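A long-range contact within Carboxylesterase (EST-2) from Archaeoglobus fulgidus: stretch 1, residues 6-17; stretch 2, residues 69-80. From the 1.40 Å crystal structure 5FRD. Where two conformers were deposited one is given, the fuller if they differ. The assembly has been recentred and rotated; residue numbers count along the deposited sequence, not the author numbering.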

# COMPACT_ATOMS: atom_id res chain seq x y z
N PHE A 6 9.20 1.85 -17.52
CA PHE A 6 8.61 3.19 -17.55
C PHE A 6 7.45 3.17 -18.51
O PHE A 6 7.54 2.58 -19.58
CB PHE A 6 9.66 4.21 -18.01
CG PHE A 6 10.80 4.35 -17.04
CD1 PHE A 6 11.90 3.52 -17.12
CD2 PHE A 6 10.73 5.29 -16.02
CE1 PHE A 6 12.95 3.64 -16.19
CE2 PHE A 6 11.78 5.42 -15.11
CZ PHE A 6 12.86 4.59 -15.20
N ILE A 7 6.40 3.88 -18.13
CA ILE A 7 5.20 4.12 -18.94
C ILE A 7 4.88 5.60 -18.86
O ILE A 7 5.47 6.36 -18.09
CB ILE A 7 3.99 3.27 -18.47
CG1 ILE A 7 3.52 3.69 -17.08
CG2 ILE A 7 4.34 1.80 -18.56
CD1 ILE A 7 2.25 3.02 -16.66
N ASP A 8 3.92 6.02 -19.68
CA ASP A 8 3.44 7.40 -19.67
C ASP A 8 1.97 7.42 -19.34
O ASP A 8 1.19 6.68 -19.93
CB ASP A 8 3.65 8.04 -21.05
CG ASP A 8 3.21 9.50 -21.06
OD1 ASP A 8 3.97 10.35 -20.56
OD2 ASP A 8 2.07 9.78 -21.52
N VAL A 9 1.60 8.25 -18.37
CA VAL A 9 0.21 8.50 -18.04
C VAL A 9 -0.08 10.00 -18.23
O VAL A 9 0.30 10.81 -17.40
CB VAL A 9 -0.15 8.06 -16.60
CG1 VAL A 9 -1.60 8.39 -16.27
CG2 VAL A 9 0.11 6.56 -16.45
N ASP A 10 -0.77 10.33 -19.34
CA ASP A 10 -1.10 11.73 -19.68
C ASP A 10 0.09 12.67 -19.61
O ASP A 10 -0.02 13.79 -19.11
CB ASP A 10 -2.19 12.25 -18.73
CG ASP A 10 -3.44 11.40 -18.76
OD1 ASP A 10 -3.65 10.67 -19.74
OD2 ASP A 10 -4.20 11.47 -17.77
N GLY A 11 1.23 12.21 -20.08
CA GLY A 11 2.44 13.00 -20.06
C GLY A 11 3.28 12.95 -18.78
O GLY A 11 4.32 13.58 -18.72
N VAL A 12 2.82 12.20 -17.78
CA VAL A 12 3.57 12.00 -16.54
C VAL A 12 4.27 10.64 -16.68
O VAL A 12 3.62 9.61 -16.91
CB VAL A 12 2.63 11.99 -15.32
CG1 VAL A 12 3.40 11.74 -14.01
CG2 VAL A 12 1.87 13.31 -15.22
N LYS A 13 5.60 10.67 -16.59
CA LYS A 13 6.40 9.44 -16.60
C LYS A 13 6.17 8.71 -15.28
O LYS A 13 6.38 9.30 -14.21
CB LYS A 13 7.88 9.74 -16.81
CG LYS A 13 8.78 8.50 -16.72
CD LYS A 13 10.23 8.77 -17.14
CE LYS A 13 11.06 9.66 -16.23
NZ LYS A 13 10.72 9.55 -14.79
N VAL A 14 5.76 7.46 -15.40
CA VAL A 14 5.55 6.58 -14.23
C VAL A 14 6.51 5.41 -14.36
O VAL A 14 6.50 4.69 -15.35
CB VAL A 14 4.10 6.10 -14.14
CG1 VAL A 14 3.92 5.10 -13.00
CG2 VAL A 14 3.15 7.30 -13.92
N SER A 15 7.30 5.18 -13.31
CA SER A 15 8.16 4.02 -13.23
C SER A 15 7.50 2.92 -12.41
O SER A 15 6.74 3.22 -11.48
CB SER A 15 9.48 4.39 -12.59
OG SER A 15 10.43 3.33 -12.78
N LEU A 16 7.78 1.70 -12.78
CA LEU A 16 7.36 0.52 -12.01
C LEU A 16 8.51 -0.45 -11.90
O LEU A 16 9.37 -0.52 -12.76
CB LEU A 16 6.15 -0.18 -12.62
CG LEU A 16 4.91 0.71 -12.86
CD1 LEU A 16 4.86 1.25 -14.30
CD2 LEU A 16 3.63 -0.04 -12.60
N LEU A 17 8.48 -1.26 -10.84
CA LEU A 17 9.33 -2.43 -10.74
C LEU A 17 8.49 -3.63 -11.09
O LEU A 17 7.32 -3.72 -10.72
CB LEU A 17 9.91 -2.60 -9.34
CG LEU A 17 10.90 -1.55 -8.91
CD1 LEU A 17 11.33 -1.83 -7.48
CD2 LEU A 17 12.11 -1.49 -9.83
N ALA A 69 -5.16 7.41 -7.26
CA ALA A 69 -5.88 6.26 -7.80
C ALA A 69 -6.04 6.30 -9.32
O ALA A 69 -6.05 5.26 -9.97
CB ALA A 69 -7.23 6.11 -7.11
N TYR A 70 -6.16 7.51 -9.87
CA TYR A 70 -6.16 7.66 -11.31
C TYR A 70 -4.83 7.20 -11.90
O TYR A 70 -4.81 6.39 -12.84
CB TYR A 70 -6.44 9.11 -11.72
CG TYR A 70 -6.28 9.33 -13.19
CD1 TYR A 70 -7.27 8.89 -14.06
CD2 TYR A 70 -5.13 9.90 -13.71
CE1 TYR A 70 -7.14 9.04 -15.43
CE2 TYR A 70 -4.99 10.05 -15.09
CZ TYR A 70 -6.00 9.62 -15.93
OH TYR A 70 -5.90 9.76 -17.29
N TYR A 71 -3.71 7.69 -11.38
CA TYR A 71 -2.41 7.21 -11.87
C TYR A 71 -2.22 5.71 -11.69
O TYR A 71 -1.71 5.03 -12.58
CB TYR A 71 -1.23 7.96 -11.23
CG TYR A 71 -1.15 9.38 -11.68
CD1 TYR A 71 -0.71 9.70 -12.97
CD2 TYR A 71 -1.53 10.42 -10.84
CE1 TYR A 71 -0.67 11.01 -13.41
CE2 TYR A 71 -1.48 11.74 -11.26
CZ TYR A 71 -1.07 12.02 -12.54
OH TYR A 71 -1.02 13.34 -12.95
N ALA A 72 -2.67 5.17 -10.56
CA ALA A 72 -2.55 3.76 -10.33
C ALA A 72 -3.39 2.95 -11.29
O ALA A 72 -2.95 1.95 -11.82
CB ALA A 72 -2.88 3.42 -8.89
N SER A 73 -4.66 3.37 -11.50
CA SER A 73 -5.52 2.66 -12.41
C SER A 73 -5.02 2.66 -13.86
O SER A 73 -5.01 1.60 -14.51
CB SER A 73 -6.94 3.18 -12.31
OG SER A 73 -7.04 4.53 -12.65
N GLU A 74 -4.58 3.81 -14.34
CA GLU A 74 -4.03 3.89 -15.68
C GLU A 74 -2.79 3.03 -15.81
O GLU A 74 -2.57 2.35 -16.81
CB GLU A 74 -3.70 5.34 -16.05
CG GLU A 74 -4.93 6.20 -16.26
CD GLU A 74 -5.72 5.76 -17.48
OE1 GLU A 74 -5.15 5.68 -18.57
OE2 GLU A 74 -6.91 5.43 -17.33
N SER A 75 -1.97 3.02 -14.77
CA SER A 75 -0.76 2.21 -14.81
C SER A 75 -1.03 0.70 -14.76
O SER A 75 -0.38 -0.05 -15.44
CB SER A 75 0.16 2.59 -13.63
OG SER A 75 0.58 3.95 -13.69
N LEU A 76 -2.02 0.29 -13.98
CA LEU A 76 -2.45 -1.07 -13.95
C LEU A 76 -2.96 -1.50 -15.33
O LEU A 76 -2.55 -2.50 -15.87
CB LEU A 76 -3.51 -1.25 -12.85
CG LEU A 76 -3.97 -2.63 -12.49
CD1 LEU A 76 -4.70 -2.62 -11.15
CD2 LEU A 76 -4.84 -3.29 -13.56
N LYS A 77 -3.84 -0.69 -15.90
CA LYS A 77 -4.38 -0.99 -17.22
C LYS A 77 -3.28 -1.19 -18.26
O LYS A 77 -3.37 -2.09 -19.09
CB LYS A 77 -5.33 0.12 -17.67
CG LYS A 77 -6.66 0.14 -16.95
CD LYS A 77 -7.42 1.42 -17.28
CE LYS A 77 -8.73 1.51 -16.53
NZ LYS A 77 -9.44 2.79 -16.81
N LYS A 78 -2.23 -0.37 -18.20
CA LYS A 78 -1.13 -0.38 -19.19
C LYS A 78 -0.11 -1.49 -18.98
O LYS A 78 0.72 -1.74 -19.85
CB LYS A 78 -0.40 0.97 -19.21
CG LYS A 78 -1.23 2.10 -19.83
CD LYS A 78 -0.56 3.46 -19.61
CE LYS A 78 -1.48 4.62 -19.94
NZ LYS A 78 -1.77 4.70 -21.40
N THR A 79 -0.13 -2.14 -17.81
CA THR A 79 0.86 -3.15 -17.51
C THR A 79 0.27 -4.55 -17.46
O THR A 79 0.72 -5.44 -18.17
CB THR A 79 1.60 -2.83 -16.18
OG1 THR A 79 0.65 -2.61 -15.14
CG2 THR A 79 2.49 -1.63 -16.33
N VAL A 80 -0.74 -4.75 -16.63
CA VAL A 80 -1.37 -6.06 -16.42
C VAL A 80 -2.83 -6.16 -16.85
O VAL A 80 -3.34 -7.27 -16.98
CB VAL A 80 -1.20 -6.55 -14.96
CG1 VAL A 80 0.27 -6.92 -14.72
CG2 VAL A 80 -1.64 -5.51 -13.97
O HOH W 1 0.74 5.55 -22.51

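A β hairpin, its strands joined by a type I' turn from Val9 to Val12, lies against one side of the helix in the second stretch. Val9 is the centre of the contact, with 74 Å² covered by the helix, and its CA is 6.7 Å from that of Glu74, the closest such pair. Its compact, branched side chain fits among several helix residues at once: CG1 lies 3.7 Å from Tyr71 CD1, 3.7 Å from Glu74 CB and 4.0 Å from Tyr70 CE2, while CG2 approaches Ser75 OG at 3.8 Å.

Tyr71, with 69 Å² covered, starts from a CA-to-CB bond that points sideways, yet its long ring carries its end to the hairpin. There it also meets Val12, whose CG2 lies 3.9 Å from Tyr71 CE1, so that one ring packs against a valine from each strand. Tyr70 reaches further along, to the turn. Its OH donates a very short hydrogen bond, 2.5 Å, to Asp10 OD2, which lies at the ring edge near its plane; a tyrosine combines an apolar ring for Val9 with a hydroxyl for the carboxylate.

Ile7 also points toward the helix, and its CD1 comes within 3.5 Å of Ser75 OG and 4.1 Å of Lys78 CD. Serine suits this crowded place because it is small and its hydroxyl is satisfied within the helix: Ser75 OG donates to Tyr71 O at 2.8 Å, leaving it able to sit among apolar groups, including Val14 CG1 at 3.6 Å. Lys78 lays its aliphatic chain beside Ile7 and keeps its charged end in solvent, where one water accepts from Lys78 NZ and donates to Asp8 O, each at 2.9 Å, bridging helix and strand.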